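Local coordinates for protein NAD-dependent aldehyde dehydrogenase (Burkholderia multivorans, PDB 5UJU) that probably oxidises aldehydes to carboxylic acids with NAD+ as the electron acceptor, at residues P71-T76 with Y92-P97; G242-L247 with L270-P275; K64-D69 with T250-R255. All blocks are in the same frame, centred on the assembly; numbering follows the deposited sequence.

Contact 1: P71-T76 with Y92-P97; sequences PASGET and YPKSTP
Thr76 and Pro93 form an antiparallel, non-hydrogen-bonded pair in a small two-stranded sheet, strands 76-77 and 92-93, and the chain before Thr76 keeps following residues 94-95. At the pair itself the CA atoms lie 4.6 Å apart and the side chains diverge; what meets there is a CA-H...O contact from Thr76 CA to Tyr92 O at 3.1 Å. One residue on, Lys94 N donates to Glu75 O at 2.8 Å. Beyond it, Lys94 O is gripped twice by Ser73. The backbone N of Ser73 lies 3.0 Å from Lys94 O, and Ser73 OG donates to the same oxygen at 2.9 Å from above the carbonyl plane. A chi1 of 64° sets that hydroxyl between its own backbone N and carbonyl carbon, which brings both donors to one acceptor. Further along, Ser95 OG donates to Pro71 O, although the modelled length of 2.5 Å is very short and doubtful. Lys94 gives the contact its largest side chain: CB lies 3.4 Å from Glu75 O, and with CG anti to the backbone N the chain passes Glu75 CB before its end leads away. Otherwise the apolar share is small, Ala72 CB meeting Pro93 CB at 4.1 Å. Thr76 OG1 turns to Arg91 NE, whereas Thr96 caps the start of helix 97-132 by bonding Ala99 N. Polar atoms thus carry much of this partly exposed contact: backbone bonds and the Ser73 hydroxyl tie the loop to the chain entering a helix, and the double grip on Lys94 O fixes the rotation of Ser73.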
loop_
_atom_site.group_PDB
_atom_site.type_symbol
_atom_site.label_atom_id
_atom_site.label_comp_id
_atom_site.label_asym_id
_atom_site.label_seq_id
_atom_site.Cartn_x
_atom_site.Cartn_y
_atom_site.Cartn_z
ATOM N N PRO A 71 -26.334 -17.158 5.681
ATOM C CA PRO A 71 -27.463 -17.154 4.735
ATOM C C PRO A 71 -27.229 -18.135 3.599
ATOM O O PRO A 71 -26.110 -18.279 3.107
ATOM C CB PRO A 71 -27.504 -15.707 4.228
ATOM C CG PRO A 71 -26.787 -14.914 5.250
ATOM C CD PRO A 71 -25.731 -15.821 5.817
ATOM N N ALA A 72 -28.265 -18.897 3.259
ATOM C CA ALA A 72 -28.092 -19.950 2.272
ATOM C C ALA A 72 -29.373 -20.146 1.481
ATOM O O ALA A 72 -30.467 -19.800 1.933
ATOM C CB ALA A 72 -27.675 -21.263 2.933
ATOM N N SER A 73 -29.225 -20.723 0.293
ATOM C CA SER A 73 -30.347 -20.909 -0.617
ATOM C C SER A 73 -31.096 -22.215 -0.384
ATOM O O SER A 73 -32.154 -22.418 -0.987
ATOM C CB SER A 73 -29.860 -20.865 -2.063
ATOM O OG SER A 73 -28.981 -21.953 -2.306
ATOM N N GLY A 74 -30.571 -23.104 0.459
ATOM C CA GLY A 74 -31.102 -24.435 0.616
ATOM C C GLY A 74 -30.484 -25.467 -0.305
ATOM O O GLY A 74 -30.565 -26.667 -0.022
ATOM N N GLU A 75 -29.855 -25.033 -1.389
ATOM C CA GLU A 75 -29.111 -25.937 -2.250
ATOM C C GLU A 75 -27.715 -26.176 -1.686
ATOM O O GLU A 75 -27.247 -25.464 -0.800
ATOM C CB GLU A 75 -29.016 -25.371 -3.669
ATOM C CG GLU A 75 -29.941 -26.042 -4.656
ATOM C CD GLU A 75 -29.355 -27.330 -5.209
ATOM O OE1 GLU A 75 -29.660 -27.664 -6.372
ATOM O OE2 GLU A 75 -28.602 -28.013 -4.486
ATOM N N THR A 76 -27.057 -27.218 -2.183
ATOM C CA THR A 76 -25.684 -27.489 -1.787
ATOM C C THR A 76 -24.761 -27.477 -2.999
ATOM O O THR A 76 -25.192 -27.467 -4.159
ATOM C CB THR A 76 -25.567 -28.828 -1.057
ATOM O OG1 THR A 76 -25.849 -29.887 -1.980
ATOM C CG2 THR A 76 -26.564 -28.873 0.095
ATOM N N TYR A 92 -21.445 -28.421 0.723
ATOM C CA TYR A 92 -21.514 -27.185 1.489
ATOM C C TYR A 92 -22.792 -26.432 1.150
ATOM O O TYR A 92 -23.301 -26.544 0.029
ATOM C CB TYR A 92 -20.291 -26.300 1.195
ATOM C CG TYR A 92 -19.001 -27.060 1.364
ATOM C CD1 TYR A 92 -18.379 -27.124 2.600
ATOM C CD2 TYR A 92 -18.413 -27.729 0.285
ATOM C CE1 TYR A 92 -17.208 -27.837 2.773
ATOM C CE2 TYR A 92 -17.244 -28.457 0.447
ATOM C CZ TYR A 92 -16.642 -28.496 1.686
ATOM O OH TYR A 92 -15.476 -29.201 1.855
ATOM N N PRO A 93 -23.340 -25.663 2.093
ATOM C CA PRO A 93 -24.535 -24.869 1.770
ATOM C C PRO A 93 -24.204 -23.828 0.716
ATOM O O PRO A 93 -23.234 -23.081 0.843
ATOM C CB PRO A 93 -24.916 -24.229 3.114
ATOM C CG PRO A 93 -23.649 -24.207 3.912
ATOM C CD PRO A 93 -22.862 -25.429 3.467
ATOM N N LYS A 94 -25.014 -23.787 -0.339
ATOM C CA LYS A 94 -24.773 -22.856 -1.439
ATOM C C LYS A 94 -25.381 -21.485 -1.123
ATOM O O LYS A 94 -26.584 -21.378 -0.851
ATOM C CB LYS A 94 -25.352 -23.422 -2.729
ATOM C CG LYS A 94 -25.068 -22.583 -3.968
ATOM C CD LYS A 94 -25.705 -23.222 -5.192
ATOM C CE LYS A 94 -25.772 -22.257 -6.373
ATOM N NZ LYS A 94 -24.588 -22.330 -7.253
ATOM N N SER A 95 -24.550 -20.444 -1.133
ATOM C CA SER A 95 -24.993 -19.070 -0.927
ATOM C C SER A 95 -24.644 -18.234 -2.148
ATOM O O SER A 95 -23.741 -18.568 -2.914
ATOM C CB SER A 95 -24.352 -18.434 0.310
ATOM O OG SER A 95 -24.524 -19.249 1.447
ATOM N N THR A 96 -25.368 -17.176 -2.341
ATOM C CA THR A 96 -24.976 -16.315 -3.440
ATOM C C THR A 96 -24.010 -15.244 -2.964
ATOM O O THR A 96 -23.987 -14.888 -1.782
ATOM C CB THR A 96 -26.198 -15.658 -4.067
ATOM O OG1 THR A 96 -26.797 -14.763 -3.122
ATOM C CG2 THR A 96 -27.201 -16.708 -4.514
ATOM N N PRO A 97 -23.185 -14.717 -3.871
ATOM C CA PRO A 97 -22.387 -13.530 -3.521
ATOM C C PRO A 97 -23.236 -12.406 -2.960
ATOM O O PRO A 97 -22.856 -11.774 -1.968
ATOM C CB PRO A 97 -21.738 -13.143 -4.859
ATOM C CG PRO A 97 -21.625 -14.436 -5.603
ATOM C CD PRO A 97 -22.808 -15.281 -5.186
#

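Contact 2: G242-L247 with L270-P275; sequences GAILPL and LLATEP
Ile244 and Ala272 mark the closest backbone approach, with CA atoms 6.8 Å apart, and from there the two chains separate to 8.0 Å between the CA atoms of Leu247 and Leu270. Ile244 supplies the largest share of the contact between the two segments, and its two branches do different work. Its CG2, anti to the backbone N, reaches two partners: Ala272 CB at 4.2 Å and Leu270 CD2 at 4.3 Å. On the other branch a chi1 of -60° sets CG1 beside the backbone N, and the extended chi2 of 161° places CD1 by the backbone of the opposite loop, 3.8 Å from Thr273 O. Leu270 returns the approach from its own side. Its CG stands anti to the backbone N, and of its two methyls CD2 meets Ile244 while CD1 lies 4.2 Å from Leu247 O. Every touching residue is buried and the contact is held by apolar packing, with methyl groups set against one another and against two carbonyl oxygens. A weak bond from Leu247 N to Ile244 O, 2.9 Å, spans the turn. Glu80 OE2 accepts from both Ile244 N and Leu245 N, so a carboxylate sits at the N-terminal end of the helix, where its charge would probably suit the helix dipole. In the fold this is one end of a beta-alpha-beta unit of the kind found in Rossmann-like, NAD-binding domains: helix 245-260 links strand 234-238 to its parallel neighbour 268-270, Pro246 packs on helix 134-145, Leu271 continues the backbone pairing with Val237, and Tyr92 of strand 92-93 packs on Ile244, Leu245 and Ala272.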
loop_
_atom_site.group_PDB
_atom_site.type_symbol
_atom_site.label_atom_id
_atom_site.label_comp_id
_atom_site.label_asym_id
_atom_site.label_seq_id
_atom_site.Cartn_x
_atom_site.Cartn_y
_atom_site.Cartn_z
ATOM N N GLY A 242 -11.385 -27.203 -5.584
ATOM C CA GLY A 242 -10.742 -28.463 -5.257
ATOM C C GLY A 242 -10.215 -28.579 -3.838
ATOM O O GLY A 242 -9.755 -29.658 -3.447
ATOM N N ALA A 243 -10.274 -27.500 -3.044
ATOM C CA ALA A 243 -9.738 -27.513 -1.677
ATOM C C ALA A 243 -10.594 -26.598 -0.803
ATOM O O ALA A 243 -10.134 -25.563 -0.327
ATOM C CB ALA A 243 -8.275 -27.069 -1.622
ATOM N N ILE A 244 -11.850 -26.987 -0.589
ATOM C CA ILE A 244 -12.766 -26.194 0.237
ATOM C C ILE A 244 -12.647 -26.550 1.712
ATOM O O ILE A 244 -12.565 -25.669 2.566
ATOM C CB ILE A 244 -14.217 -26.376 -0.248
ATOM C CG1 ILE A 244 -14.367 -25.925 -1.702
ATOM C CG2 ILE A 244 -15.192 -25.608 0.679
ATOM C CD1 ILE A 244 -15.628 -26.490 -2.371
ATOM N N LEU A 245 -12.644 -27.843 2.023
ATOM C CA LEU A 245 -12.761 -28.303 3.405
ATOM C C LEU A 245 -11.792 -27.632 4.367
ATOM O O LEU A 245 -12.232 -27.241 5.462
ATOM C CB LEU A 245 -12.610 -29.831 3.467
ATOM C CG LEU A 245 -12.938 -30.420 4.851
ATOM C CD1 LEU A 245 -14.369 -30.024 5.272
ATOM C CD2 LEU A 245 -12.767 -31.941 4.923
ATOM N N PRO A 246 -10.492 -27.478 4.055
ATOM C CA PRO A 246 -9.604 -26.804 5.021
ATOM C C PRO A 246 -10.052 -25.397 5.372
ATOM O O PRO A 246 -9.908 -24.989 6.531
ATOM C CB PRO A 246 -8.226 -26.812 4.314
ATOM C CG PRO A 246 -8.297 -27.958 3.380
ATOM C CD PRO A 246 -9.727 -28.006 2.904
ATOM N N LEU A 247 -10.572 -24.631 4.405
ATOM C CA LEU A 247 -11.047 -23.294 4.721
ATOM C C LEU A 247 -12.459 -23.301 5.299
ATOM O O LEU A 247 -12.807 -22.387 6.044
ATOM C CB LEU A 247 -10.989 -22.406 3.484
ATOM C CG LEU A 247 -9.528 -22.068 3.144
ATOM C CD1 LEU A 247 -9.439 -21.490 1.743
ATOM C CD2 LEU A 247 -8.928 -21.101 4.184
ATOM N N LEU A 270 -18.423 -18.259 4.074
ATOM C CA LEU A 270 -17.782 -19.207 3.170
ATOM C C LEU A 270 -18.591 -19.288 1.886
ATOM O O LEU A 270 -19.766 -19.664 1.917
ATOM C CB LEU A 270 -17.687 -20.595 3.810
ATOM C CG LEU A 270 -17.034 -21.626 2.892
ATOM C CD1 LEU A 270 -15.503 -21.515 3.003
ATOM C CD2 LEU A 270 -17.531 -23.053 3.180
ATOM N N LEU A 271 -17.968 -18.962 0.764
ATOM C CA LEU A 271 -18.622 -19.052 -0.536
ATOM C C LEU A 271 -18.026 -20.271 -1.254
ATOM O O LEU A 271 -17.044 -20.158 -1.995
ATOM C CB LEU A 271 -18.434 -17.753 -1.337
ATOM C CG LEU A 271 -19.053 -17.719 -2.752
ATOM C CD1 LEU A 271 -20.540 -17.878 -2.658
ATOM C CD2 LEU A 271 -18.710 -16.442 -3.511
ATOM N N ALA A 272 -18.613 -21.439 -1.013
ATOM C CA ALA A 272 -18.195 -22.649 -1.703
ATOM C C ALA A 272 -18.778 -22.649 -3.105
ATOM O O ALA A 272 -19.889 -22.156 -3.323
ATOM C CB ALA A 272 -18.650 -23.891 -0.947
ATOM N N THR A 273 -18.019 -23.186 -4.061
ATOM C CA THR A 273 -18.443 -23.183 -5.453
ATOM C C THR A 273 -18.128 -24.524 -6.105
ATOM O O THR A 273 -17.360 -25.346 -5.586
ATOM C CB THR A 273 -17.767 -22.051 -6.248
ATOM O OG1 THR A 273 -16.344 -22.236 -6.234
ATOM C CG2 THR A 273 -18.072 -20.704 -5.632
ATOM N N GLU A 274 -18.693 -24.707 -7.292
ATOM C CA GLU A 274 -18.369 -25.801 -8.185
ATOM C C GLU A 274 -17.345 -25.302 -9.189
ATOM O O GLU A 274 -17.198 -24.093 -9.385
ATOM C CB GLU A 274 -19.618 -26.264 -8.951
ATOM C CG GLU A 274 -20.760 -26.857 -8.136
ATOM C CD GLU A 274 -20.590 -28.319 -7.771
ATOM O OE1 GLU A 274 -20.039 -29.084 -8.583
ATOM O OE2 GLU A 274 -21.034 -28.707 -6.673
ATOM N N PRO A 275 -16.610 -26.202 -9.842
ATOM C CA PRO A 275 -15.591 -25.771 -10.803
ATOM C C PRO A 275 -16.178 -24.999 -11.975
ATOM O O PRO A 275 -17.361 -25.123 -12.314
ATOM C CB PRO A 275 -14.968 -27.093 -11.271
ATOM C CG PRO A 275 -15.190 -28.017 -10.130
ATOM C CD PRO A 275 -16.552 -27.653 -9.608
#

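Contact 3: K64-D69 with T250-R255; sequences KTFELD and TVRIAR
Phe66, Leu68 and Asp69 lie across one side of helix 245-260, the helix of a beta-alpha-beta unit, and meet Arg252 and Arg255, one turn apart on it. Phe66 crosses Arg252 at about a right angle. With CG anti to the backbone N (chi1 -166°), the ring points its CZ and CE2 edge at Arg252 CB, which lies near the ring plane, 4.1 Å from CZ. Ring and guanidinium planes are only 10° apart, though CZ approaches the guanidinium obliquely. Arg252 has two deposited conformers; in the one described here its NH1 forms a salt bridge with Glu136. Leu68 reaches both arginines: its CD2 comes 4.2 Å from Arg252 CA and 4.0 Å from Arg255 CD, again crossing the Arg255 chain at about a right angle. Asp69 and Arg255 instead slide past each other in opposite directions, joined by a salt bridge. Arg255 NH2 gives Asp69 OD1 a nearly straight bond of 2.7 Å, within the guanidinium plane but from above the carboxylate, and the two planes stand 82° apart. Asp69 OD2 pairs with Arg259, and Arg255 NH1 turns to Val268 O and Asn266. One water closes the pair, donating to Asp69 OD1 and accepting from Arg255 NE, each at 3.0 Å.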
loop_
_atom_site.group_PDB
_atom_site.type_symbol
_atom_site.label_atom_id
_atom_site.label_comp_id
_atom_site.label_asym_id
_atom_site.label_seq_id
_atom_site.Cartn_x
_atom_site.Cartn_y
_atom_site.Cartn_z
ATOM N N LYS A 64 -21.680 -35.911 3.982
ATOM C CA LYS A 64 -22.723 -35.088 4.579
ATOM C C LYS A 64 -22.514 -33.634 4.179
ATOM O O LYS A 64 -21.452 -33.243 3.685
ATOM C CB LYS A 64 -22.770 -35.263 6.099
ATOM C CG LYS A 64 -21.792 -34.427 6.885
ATOM C CD LYS A 64 -22.020 -34.654 8.378
ATOM C CE LYS A 64 -22.198 -33.353 9.128
ATOM N NZ LYS A 64 -22.424 -33.604 10.581
ATOM N N THR A 65 -23.541 -32.826 4.423
ATOM C CA THR A 65 -23.459 -31.400 4.155
ATOM C C THR A 65 -22.822 -30.699 5.346
ATOM O O THR A 65 -23.236 -30.897 6.493
ATOM C CB THR A 65 -24.844 -30.827 3.869
ATOM O OG1 THR A 65 -25.398 -31.501 2.741
ATOM C CG2 THR A 65 -24.769 -29.332 3.546
ATOM N N PHE A 66 -21.812 -29.882 5.058
ATOM C CA PHE A 66 -21.101 -29.114 6.068
ATOM C C PHE A 66 -22.025 -28.036 6.641
ATOM O O PHE A 66 -22.661 -27.288 5.895
ATOM C CB PHE A 66 -19.845 -28.496 5.423
ATOM C CG PHE A 66 -18.845 -27.954 6.406
ATOM C CD1 PHE A 66 -17.770 -28.731 6.812
ATOM C CD2 PHE A 66 -18.974 -26.670 6.920
ATOM C CE1 PHE A 66 -16.847 -28.243 7.735
ATOM C CE2 PHE A 66 -18.051 -26.177 7.841
ATOM C CZ PHE A 66 -16.990 -26.967 8.243
ATOM N N GLU A 67 -22.148 -28.001 7.963
ATOM C CA GLU A 67 -23.098 -27.129 8.644
ATOM C C GLU A 67 -22.488 -25.749 8.888
ATOM O O GLU A 67 -21.424 -25.632 9.508
ATOM C CB GLU A 67 -23.535 -27.764 9.965
ATOM C CG GLU A 67 -23.953 -29.226 9.842
ATOM C CD GLU A 67 -23.712 -30.024 11.124
ATOM O OE1 GLU A 67 -24.511 -29.883 12.070
ATOM O OE2 GLU A 67 -22.715 -30.783 11.192
ATOM N N LEU A 68 -23.139 -24.719 8.356
ATOM C CA LEU A 68 -22.915 -23.321 8.713
ATOM C C LEU A 68 -24.262 -22.628 8.853
ATOM O O LEU A 68 -25.206 -22.963 8.134
ATOM C CB LEU A 68 -22.074 -22.557 7.687
ATOM C CG LEU A 68 -20.651 -22.998 7.387
ATOM C CD1 LEU A 68 -20.215 -22.347 6.089
ATOM C CD2 LEU A 68 -19.754 -22.566 8.529
ATOM N N ASP A 69 -24.361 -21.675 9.781
ATOM C CA ASP A 69 -25.590 -20.906 9.949
ATOM C C ASP A 69 -25.530 -19.537 9.262
ATOM O O ASP A 69 -26.090 -18.558 9.765
ATOM C CB ASP A 69 -25.945 -20.752 11.426
ATOM C CG ASP A 69 -24.891 -20.000 12.214
ATOM O OD1 ASP A 69 -23.807 -19.704 11.665
ATOM O OD2 ASP A 69 -25.176 -19.664 13.384
ATOM N N THR A 250 -11.863 -23.758 8.823
ATOM C CA THR A 250 -11.337 -22.489 9.322
ATOM C C THR A 250 -12.458 -21.472 9.555
ATOM O O THR A 250 -12.519 -20.814 10.603
ATOM C CB THR A 250 -10.310 -21.926 8.331
ATOM O OG1 THR A 250 -9.222 -22.858 8.154
ATOM C CG2 THR A 250 -9.747 -20.630 8.868
ATOM N N VAL A 251 -13.336 -21.309 8.570
ATOM C CA VAL A 251 -14.446 -20.375 8.719
ATOM C C VAL A 251 -15.337 -20.775 9.893
ATOM O O VAL A 251 -15.754 -19.923 10.684
ATOM C CB VAL A 251 -15.243 -20.276 7.409
ATOM C CG1 VAL A 251 -16.547 -19.515 7.663
ATOM C CG2 VAL A 251 -14.401 -19.574 6.328
ATOM N N ARG A 252 -15.632 -22.072 10.031
ATOM C CA ARG A 252 -16.452 -22.544 11.149
ATOM C C ARG A 252 -15.860 -22.110 12.488
ATOM O O ARG A 252 -16.570 -21.603 13.366
ATOM C CB ARG A 252 -16.585 -24.071 11.086
ATOM C CG ARG A 252 -17.429 -24.718 12.211
ATOM C CD ARG A 252 -17.095 -26.224 12.378
ATOM N NE ARG A 252 -15.821 -26.459 13.064
ATOM C CZ ARG A 252 -15.023 -27.507 12.850
ATOM N NH1 ARG A 252 -15.351 -28.441 11.964
ATOM N NH2 ARG A 252 -13.890 -27.627 13.529
ATOM N N ILE A 253 -14.555 -22.312 12.662
ATOM C CA ILE A 253 -13.912 -21.971 13.925
ATOM C C ILE A 253 -13.890 -20.459 14.127
ATOM O O ILE A 253 -14.140 -19.966 15.236
ATOM C CB ILE A 253 -12.503 -22.593 13.982
ATOM C CG1 ILE A 253 -12.614 -24.123 14.049
ATOM C CG2 ILE A 253 -11.747 -22.079 15.184
ATOM C CD1 ILE A 253 -11.252 -24.872 13.982
ATOM N N ALA A 254 -13.629 -19.695 13.056
ATOM C CA ALA A 254 -13.685 -18.238 13.151
ATOM C C ALA A 254 -15.057 -17.762 13.619
ATOM O O ALA A 254 -15.155 -16.887 14.485
ATOM C CB ALA A 254 -13.366 -17.596 11.799
ATOM N N ARG A 255 -16.122 -18.330 13.048
ATOM C CA ARG A 255 -17.483 -17.929 13.390
ATOM C C ARG A 255 -17.819 -18.273 14.833
ATOM O O ARG A 255 -18.533 -17.522 15.508
ATOM C CB ARG A 255 -18.462 -18.606 12.434
ATOM C CG ARG A 255 -18.347 -18.103 10.997
ATOM C CD ARG A 255 -19.239 -18.893 10.063
ATOM N NE ARG A 255 -20.659 -18.753 10.396
ATOM C CZ ARG A 255 -21.435 -17.785 9.920
ATOM N NH1 ARG A 255 -20.929 -16.862 9.113
ATOM N NH2 ARG A 255 -22.710 -17.726 10.258
HETATM O O HOH W 1 -21.307 -21.280 11.802
#

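The three contacts form a compact cluster on one side of the chain's centre, each centre about 12 Å from the other two. Tyr92 joins them: its CB lies 3.6 Å from Ala272 CB and its CZ 3.4 Å from Ile244 CG2, both of contact 2, while its CD1 is 3.5 Å from Phe66 CB of contact 3. Contacts 2 and 3 share helix 245-260 and meet where Leu270 CB is 3.8 Å from Leu68 CD1. Residues 64-69 and Tyr92 thus lie against the Rossmann-like unit, with 71-76 outside them on 92-97. The sodium ion, at Gly348 and Gly458, belongs to neither these segments nor their surroundings.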